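Local coordinates for protein transmembrane oligosaccharyl transferase (Archaeoglobus fulgidus, PDB 3WAJ) that is a membrane-embedded oligosaccharyl transferase of the STT3/AglB family, carrying a zinc ion in the model, at residues N46-Y50 with N568-A572; P70-Y74 with H562-N568. All coordinates share one frame; numbering follows the deposited sequence.

How the interactions relate
Both contacts join the N-terminal STT3 region of the chain to the AglB core region, and interaction 2 is nested inside the long loop that interaction 1 closes. Their centres lie about 10 Å apart, Asn-568 belongs to both, and the methyl group of Ala-572 packs on the ring of Tyr-73. Interaction 1 is the smaller, a surface contact beside the zinc site, made by a T-shaped Tyr-Phe pair and a proline lying against Asn-46, without a hydrogen bond between the segments. Interaction 2 is buried and covers nearly three times the area; there a backbone hydrogen bond, a bridging water and a methionine set between two aromatic rings join a loop to an edge strand.

Interaction 1. Residues N46-Y50 with N568-A572; sequences NDPWY and NPFQA
Phe-570 points the rim of its ring at a face of Tyr-50, a T-shaped (edge-to-face) pair with planes at 89° and centroids 5.3 Å apart. The leading atom is Phe-570 CZ, 3.8 Å from Tyr-50 CD2 and displaced from the middle of the tyrosine ring toward its rim. Tyr-50 makes that face available by carrying CG anti to its backbone N (chi1 -165°). Next to this pair, Pro-569 turns its pyrrolidine ring to Asn-46, with its CG 4.0 Å from Asn-46 CB. Asp-47 stands nearby, its OD1 4.3 Å from Pro-569 CB and also loosely approached by the Phe-570 ring.

One step further out, a type I beta turn from Asn-568 to Gln-571 presents Pro-569 and Phe-570 together; Gln-571 N closes it on Asn-568 O at 2.9 Å. On the other side, Tyr-50 lies on helix 47-60. The Tyr-50 hydroxyl is tied to Asp-69 by a hydrogen bond, which restrains the ring against which Phe-570 rests. His-555 of helix 554-561 stacks on Tyr-50 and meets Phe-570 edge-to-face, while Phe-82 makes another edge-to-face pair with Phe-570.

Asp-47 binds the zinc ion together with Asp-161 and His-163, so the contact borders the metal site directly. The neighbours its carboxylate meets across this contact are carbon atoms of Pro-569 and Phe-570. What joins the two regions here is therefore a meeting of carbon and ring surfaces, without hydrogen bonds between the segments, set immediately beside a metal ligand.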
ATOM      1  N   ASN A  46       2.729   2.471  -3.785  1.00 35.22           N
ATOM      2  CA  ASN A  46       3.968   2.001  -3.193  1.00 35.02           C
ATOM      3  C   ASN A  46       4.371   0.640  -3.760  1.00 34.65           C
ATOM      4  O   ASN A  46       5.514   0.439  -4.165  1.00 35.66           O
ATOM      5  CB  ASN A  46       3.824   1.874  -1.678  1.00 33.98           C
ATOM      6  CG  ASN A  46       3.255   3.111  -1.034  1.00 35.98           C
ATOM      7  OD1 ASN A  46       3.687   4.233  -1.318  1.00 40.25           O
ATOM      8  ND2 ASN A  46       2.291   2.913  -0.133  1.00 35.43           N
ATOM      9  N   ASP A  47       3.434  -0.297  -3.760  1.00 37.68           N
ATOM     10  CA  ASP A  47       3.740  -1.668  -4.172  1.00 42.05           C
ATOM     11  C   ASP A  47       4.306  -1.859  -5.597  1.00 37.31           C
ATOM     12  O   ASP A  47       5.184  -2.707  -5.790  1.00 33.80           O
ATOM     13  CB  ASP A  47       2.541  -2.590  -3.908  1.00 41.82           C
ATOM     14  CG  ASP A  47       2.265  -2.764  -2.424  1.00 43.24           C
ATOM     15  OD1 ASP A  47       3.212  -2.560  -1.614  1.00 37.06           O
ATOM     16  OD2 ASP A  47       1.107  -3.108  -2.073  1.00 43.40           O
ATOM     17  N   PRO A  48       3.833  -1.070  -6.584  1.00 32.92           N
ATOM     18  CA  PRO A  48       4.493  -1.183  -7.894  1.00 35.99           C
ATOM     19  C   PRO A  48       5.983  -0.845  -7.837  1.00 37.57           C
ATOM     20  O   PRO A  48       6.748  -1.390  -8.630  1.00 39.74           O
ATOM     21  CB  PRO A  48       3.739  -0.167  -8.761  1.00 33.96           C
ATOM     22  CG  PRO A  48       2.364  -0.089  -8.123  1.00 36.92           C
ATOM     23  CD  PRO A  48       2.645  -0.194  -6.638  1.00 29.75           C
ATOM     24  N   TRP A  49       6.400   0.031  -6.930  1.00 36.11           N
ATOM     25  CA  TRP A  49       7.832   0.286  -6.795  1.00 35.79           C
ATOM     26  C   TRP A  49       8.604  -0.940  -6.299  1.00 34.77           C
ATOM     27  O   TRP A  49       9.773  -1.129  -6.643  1.00 36.05           O
ATOM     28  CB  TRP A  49       8.090   1.509  -5.914  1.00 28.93           C
ATOM     29  CG  TRP A  49       7.566   2.747  -6.584  1.00 33.35           C
ATOM     30  CD1 TRP A  49       6.281   3.212  -6.554  1.00 27.31           C
ATOM     31  CD2 TRP A  49       8.302   3.650  -7.440  1.00 30.88           C
ATOM     32  NE1 TRP A  49       6.175   4.354  -7.320  1.00 30.50           N
ATOM     33  CE2 TRP A  49       7.397   4.643  -7.875  1.00 31.18           C
ATOM     34  CE3 TRP A  49       9.623   3.706  -7.878  1.00 31.31           C
ATOM     35  CZ2 TRP A  49       7.782   5.699  -8.720  1.00 30.38           C
ATOM     36  CZ3 TRP A  49      10.011   4.765  -8.720  1.00 35.35           C
ATOM     37  CH2 TRP A  49       9.090   5.744  -9.128  1.00 32.25           C
ATOM     38  N   TYR A  50       7.952  -1.773  -5.497  1.00 25.71           N
ATOM     39  CA  TYR A  50       8.620  -2.961  -4.984  1.00 26.22           C
ATOM     40  C   TYR A  50       8.679  -4.071  -6.039  1.00 32.93           C
ATOM     41  O   TYR A  50       9.683  -4.786  -6.127  1.00 37.91           O
ATOM     42  CB  TYR A  50       7.968  -3.463  -3.684  1.00 21.96           C
ATOM     43  CG  TYR A  50       8.860  -4.442  -2.983  1.00 27.38           C
ATOM     44  CD1 TYR A  50      10.007  -4.001  -2.321  1.00 31.44           C
ATOM     45  CD2 TYR A  50       8.597  -5.808  -3.012  1.00 27.03           C
ATOM     46  CE1 TYR A  50      10.865  -4.884  -1.671  1.00 29.01           C
ATOM     47  CE2 TYR A  50       9.449  -6.719  -2.352  1.00 27.68           C
ATOM     48  CZ  TYR A  50      10.584  -6.240  -1.689  1.00 28.08           C
ATOM     49  OH  TYR A  50      11.441  -7.104  -1.053  1.00 29.50           O
ATOM     50  N   ASN A 568       8.400  -0.475   6.275  1.00 31.67           N
ATOM     51  CA  ASN A 568       7.919  -1.030   5.005  1.00 34.24           C
ATOM     52  C   ASN A 568       6.442  -0.798   4.818  1.00 33.37           C
ATOM     53  O   ASN A 568       5.689  -0.780   5.797  1.00 33.11           O
ATOM     54  CB  ASN A 568       7.963  -2.583   5.086  1.00 54.18           C
ATOM     55  CG  ASN A 568       9.199  -3.158   4.504  1.00 59.33           C
ATOM     56  OD1 ASN A 568       9.856  -2.517   3.690  1.00 71.34           O
ATOM     57  ND2 ASN A 568       9.538  -4.377   4.908  1.00 60.12           N
ATOM     58  N   PRO A 569       5.991  -0.762   3.559  1.00 33.31           N
ATOM     59  CA  PRO A 569       4.546  -0.829   3.303  1.00 34.78           C
ATOM     60  C   PRO A 569       3.929  -2.226   3.506  1.00 38.40           C
ATOM     61  O   PRO A 569       2.728  -2.369   3.284  1.00 46.13           O
ATOM     62  CB  PRO A 569       4.432  -0.353   1.849  1.00 34.30           C
ATOM     63  CG  PRO A 569       5.675   0.527   1.661  1.00 33.38           C
ATOM     64  CD  PRO A 569       6.734  -0.254   2.390  1.00 35.96           C
ATOM     65  N   PHE A 570       4.724  -3.223   3.905  1.00 37.78           N
ATOM     66  CA  PHE A 570       4.178  -4.477   4.460  1.00 33.83           C
ATOM     67  C   PHE A 570       3.962  -4.342   5.957  1.00 38.39           C
ATOM     68  O   PHE A 570       3.687  -5.337   6.622  1.00 46.73           O
ATOM     69  CB  PHE A 570       5.139  -5.657   4.258  1.00 28.97           C
ATOM     70  CG  PHE A 570       5.636  -5.791   2.858  1.00 34.08           C
ATOM     71  CD1 PHE A 570       4.755  -5.759   1.792  1.00 40.43           C
ATOM     72  CD2 PHE A 570       6.988  -5.910   2.604  1.00 37.15           C
ATOM     73  CE1 PHE A 570       5.216  -5.855   0.494  1.00 43.47           C
ATOM     74  CE2 PHE A 570       7.459  -5.998   1.305  1.00 35.99           C
ATOM     75  CZ  PHE A 570       6.575  -5.976   0.255  1.00 37.66           C
ATOM     76  N   GLN A 571       4.139  -3.120   6.472  1.00 40.56           N
ATOM     77  CA  GLN A 571       4.023  -2.790   7.898  1.00 36.74           C
ATOM     78  C   GLN A 571       5.068  -3.445   8.800  1.00 40.07           C
ATOM     79  O   GLN A 571       4.825  -3.653   9.989  1.00 44.92           O
ATOM     80  CB  GLN A 571       2.592  -3.019   8.410  1.00 36.28           C
ATOM     81  CG  GLN A 571       1.552  -2.130   7.693  1.00 42.93           C
ATOM     82  CD  GLN A 571       0.110  -2.464   8.059  1.00 53.91           C
ATOM     83  OE1 GLN A 571      -0.156  -3.368   8.854  1.00 62.74           O
ATOM     84  NE2 GLN A 571      -0.825  -1.730   7.479  1.00 55.46           N
ATOM     85  N   ALA A 572       6.234  -3.753   8.225  1.00 35.52           N
ATOM     86  CA  ALA A 572       7.406  -4.147   9.004  1.00 31.67           C
ATOM     87  C   ALA A 572       8.124  -2.897   9.548  1.00 38.34           C
ATOM     88  O   ALA A 572       8.117  -1.846   8.902  1.00 38.14           O
ATOM     89  CB  ALA A 572       8.358  -4.944   8.151  1.00 19.33           C
TER

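Interaction 2. Residues P70-Y74 with H562-N568; sequences PFTYY and HRMPIAN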
ATOM      1  N   PRO A  70      17.057  -8.397   2.299  1.00 38.21           N
ATOM      2  CA  PRO A  70      17.660  -7.725   3.453  1.00 40.37           C
ATOM      3  C   PRO A  70      17.755  -6.219   3.261  1.00 34.93           C
ATOM      4  O   PRO A  70      18.130  -5.498   4.192  1.00 29.62           O
ATOM      5  CB  PRO A  70      19.071  -8.342   3.520  1.00 39.06           C
ATOM      6  CG  PRO A  70      19.343  -8.805   2.129  1.00 38.23           C
ATOM      7  CD  PRO A  70      18.015  -9.283   1.610  1.00 32.90           C
ATOM      8  N   PHE A  71      17.417  -5.759   2.061  1.00 32.53           N
ATOM      9  CA  PHE A  71      17.528  -4.345   1.712  1.00 36.57           C
ATOM     10  C   PHE A  71      16.354  -3.559   2.302  1.00 44.28           C
ATOM     11  O   PHE A  71      16.388  -2.325   2.381  1.00 50.71           O
ATOM     12  CB  PHE A  71      17.535  -4.184   0.205  1.00 35.45           C
ATOM     13  CG  PHE A  71      18.542  -3.185  -0.314  1.00 39.94           C
ATOM     14  CD1 PHE A  71      18.307  -1.819  -0.207  1.00 28.37           C
ATOM     15  CD2 PHE A  71      19.692  -3.618  -0.977  1.00 36.68           C
ATOM     16  CE1 PHE A  71      19.201  -0.912  -0.704  1.00 33.41           C
ATOM     17  CE2 PHE A  71      20.595  -2.705  -1.485  1.00 35.88           C
ATOM     18  CZ  PHE A  71      20.350  -1.343  -1.343  1.00 37.40           C
ATOM     19  N   THR A  72      15.313  -4.275   2.719  1.00 40.82           N
ATOM     20  CA  THR A  72      14.174  -3.644   3.376  1.00 37.45           C
ATOM     21  C   THR A  72      13.988  -4.137   4.815  1.00 39.61           C
ATOM     22  O   THR A  72      14.656  -5.079   5.245  1.00 37.29           O
ATOM     23  CB  THR A  72      12.899  -3.835   2.564  1.00 35.94           C
ATOM     24  OG1 THR A  72      11.908  -2.916   3.027  1.00 29.53           O
ATOM     25  CG2 THR A  72      12.397  -5.270   2.658  1.00 30.59           C
ATOM     26  N   TYR A  73      13.096  -3.488   5.562  1.00 35.49           N
ATOM     27  CA  TYR A  73      12.913  -3.823   6.980  1.00 32.74           C
ATOM     28  C   TYR A  73      14.273  -3.896   7.706  1.00 33.99           C
ATOM     29  O   TYR A  73      14.585  -4.855   8.429  1.00 38.87           O
ATOM     30  CB  TYR A  73      12.081  -5.122   7.123  1.00 33.11           C
ATOM     31  CG  TYR A  73      11.769  -5.547   8.550  1.00 32.73           C
ATOM     32  CD1 TYR A  73      11.714  -4.617   9.590  1.00 31.09           C
ATOM     33  CD2 TYR A  73      11.549  -6.884   8.856  1.00 33.27           C
ATOM     34  CE1 TYR A  73      11.448  -5.011  10.888  1.00 37.22           C
ATOM     35  CE2 TYR A  73      11.294  -7.297  10.161  1.00 37.17           C
ATOM     36  CZ  TYR A  73      11.241  -6.358  11.172  1.00 42.52           C
ATOM     37  OH  TYR A  73      10.983  -6.763  12.460  1.00 43.23           O
ATOM     38  N   TYR A  74      15.080  -2.861   7.523  1.00 33.29           N
ATOM     39  CA  TYR A  74      16.412  -2.819   8.110  1.00 35.66           C
ATOM     40  C   TYR A  74      16.365  -2.746   9.641  1.00 39.67           C
ATOM     41  O   TYR A  74      15.565  -2.006  10.214  1.00 40.41           O
ATOM     42  CB  TYR A  74      17.168  -1.621   7.541  1.00 34.94           C
ATOM     43  CG  TYR A  74      18.620  -1.551   7.948  1.00 36.42           C
ATOM     44  CD1 TYR A  74      19.598  -2.265   7.261  1.00 30.60           C
ATOM     45  CD2 TYR A  74      19.019  -0.741   8.998  1.00 25.89           C
ATOM     46  CE1 TYR A  74      20.943  -2.179   7.629  1.00 26.72           C
ATOM     47  CE2 TYR A  74      20.348  -0.655   9.378  1.00 29.29           C
ATOM     48  CZ  TYR A  74      21.309  -1.376   8.691  1.00 31.36           C
ATOM     49  OH  TYR A  74      22.645  -1.269   9.068  1.00 32.42           O
ATOM     50  N   HIS A 562      17.918   3.694  -3.360  1.00 23.66           N
ATOM     51  CA  HIS A 562      18.763   2.510  -3.144  1.00 35.11           C
ATOM     52  C   HIS A 562      19.419   2.570  -1.754  1.00 35.74           C
ATOM     53  O   HIS A 562      20.617   2.320  -1.616  1.00 37.87           O
ATOM     54  CB  HIS A 562      19.858   2.383  -4.226  1.00 33.09           C
ATOM     55  CG  HIS A 562      19.363   1.900  -5.555  1.00 34.27           C
ATOM     56  ND1 HIS A 562      20.190   1.758  -6.650  1.00 38.40           N
ATOM     57  CD2 HIS A 562      18.126   1.535  -5.975  1.00 35.25           C
ATOM     58  CE1 HIS A 562      19.488   1.319  -7.680  1.00 34.96           C
ATOM     59  NE2 HIS A 562      18.232   1.173  -7.294  1.00 34.55           N
ATOM     60  N   ARG A 563      18.636   2.935  -0.740  1.00 30.35           N
ATOM     61  CA  ARG A 563      19.079   2.853   0.653  1.00 30.92           C
ATOM     62  C   ARG A 563      18.153   1.923   1.419  1.00 30.91           C
ATOM     63  O   ARG A 563      17.161   1.458   0.875  1.00 29.15           O
ATOM     64  CB  ARG A 563      19.169   4.241   1.304  1.00 25.33           C
ATOM     65  CG  ARG A 563      20.268   5.110   0.689  1.00 25.54           C
ATOM     66  CD  ARG A 563      21.663   4.431   0.717  1.00 31.93           C
ATOM     67  NE  ARG A 563      22.700   5.289   0.122  1.00 35.97           N
ATOM     68  CZ  ARG A 563      23.035   5.293  -1.170  1.00 36.40           C
ATOM     69  NH1 ARG A 563      22.434   4.459  -2.011  1.00 32.00           N
ATOM     70  NH2 ARG A 563      23.976   6.121  -1.618  1.00 39.07           N
ATOM     71  N   MET A 564      18.464   1.639   2.676  1.00 33.89           N
ATOM     72  CA  MET A 564      17.717   0.599   3.374  1.00 31.31           C
ATOM     73  C   MET A 564      16.791   1.160   4.448  1.00 27.64           C
ATOM     74  O   MET A 564      17.253   1.642   5.477  1.00 28.18           O
ATOM     75  CB  MET A 564      18.681  -0.426   3.973  1.00 23.13           C
ATOM     76  CG  MET A 564      19.676  -0.993   2.967  1.00 25.02           C
ATOM     77  SD  MET A 564      20.839  -2.100   3.795  1.00 34.14           S
ATOM     78  CE  MET A 564      21.553  -2.999   2.401  1.00 28.91           C
ATOM     79  N   PRO A 565      15.470   1.080   4.209  1.00 27.48           N
ATOM     80  CA  PRO A 565      14.495   1.627   5.162  1.00 30.39           C
ATOM     81  C   PRO A 565      14.251   0.706   6.343  1.00 33.90           C
ATOM     82  O   PRO A 565      14.224  -0.532   6.219  1.00 34.14           O
ATOM     83  CB  PRO A 565      13.213   1.743   4.317  1.00 27.71           C
ATOM     84  CG  PRO A 565      13.331   0.600   3.337  1.00 27.65           C
ATOM     85  CD  PRO A 565      14.818   0.570   2.984  1.00 26.29           C
ATOM     86  N   ILE A 566      14.076   1.331   7.497  1.00 32.44           N
ATOM     87  CA  ILE A 566      13.722   0.634   8.729  1.00 29.41           C
ATOM     88  C   ILE A 566      12.289   0.057   8.630  1.00 34.61           C
ATOM     89  O   ILE A 566      11.991  -1.032   9.144  1.00 31.40           O
ATOM     90  CB  ILE A 566      13.842   1.628   9.913  1.00 32.83           C
ATOM     91  CG1 ILE A 566      15.202   1.481  10.593  1.00 32.96           C
ATOM     92  CG2 ILE A 566      12.659   1.515  10.906  1.00 29.64           C
ATOM     93  CD1 ILE A 566      16.365   2.108   9.804  1.00 35.93           C
ATOM     94  N   ALA A 567      11.407   0.791   7.954  1.00 32.13           N
ATOM     95  CA  ALA A 567      10.004   0.401   7.881  1.00 33.38           C
ATOM     96  C   ALA A 567       9.463   0.319   6.438  1.00 38.31           C
ATOM     97  O   ALA A 567       9.956   1.012   5.543  1.00 41.20           O
ATOM     98  CB  ALA A 567       9.142   1.320   8.751  1.00 23.62           C
ATOM     99  N   ASN A 568       8.400  -0.475   6.275  1.00 31.67           N
ATOM    100  CA  ASN A 568       7.919  -1.030   5.005  1.00 34.24           C
ATOM    101  C   ASN A 568       6.442  -0.798   4.818  1.00 33.37           C
ATOM    102  O   ASN A 568       5.689  -0.780   5.797  1.00 33.11           O
ATOM    103  CB  ASN A 568       7.963  -2.583   5.086  1.00 54.18           C
ATOM    104  CG  ASN A 568       9.199  -3.158   4.504  1.00 59.33           C
ATOM    105  OD1 ASN A 568       9.856  -2.517   3.690  1.00 71.34           O
ATOM    106  ND2 ASN A 568       9.538  -4.377   4.908  1.00 60.12           N
TER
HETATM  107  O   HOH W   1      13.104  -2.037  11.594  1.00 39.29           O
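Met-564 runs between two aromatic side chains of the facing loop. Its CE lies over the centre of the Phe-71 ring, 3.9 Å from the centroid, a CH-pi contact. Its SD also makes Met-aromatic contacts, above that same face at a distance and obliquely beside Tyr-74, where it is 3.7 Å from CD1. The chain is extended beyond CG (chi2 176°, chi3 164°), which carries the methyl group out over the phenyl ring. Among the other apolar touches, Ile-566 CD1 reaches the edge of Tyr-74, 4.0 Å from its CD2.

Polar links follow the backbone. Tyr-74 N donates to Pro-565 O at 2.8 Å, nearly straight at 170°. A water gives hydrogen bonds to both Tyr-74 O and Ile-566 O, and Phe-71 O receives a CA-H...O contact from Met-564.

Farther out, the Tyr-74 hydroxyl bonds to Thr-544 and Asn-604, and His-562 ND1 to Asp-521. Strand 564-565 is an outermost strand of a mixed sheet, paired with 546-548. The loop thus covers the sheet's edge in a mainly apolar, buried packing, within which the carbonyls of Pro-565 and Ile-566 still find donors.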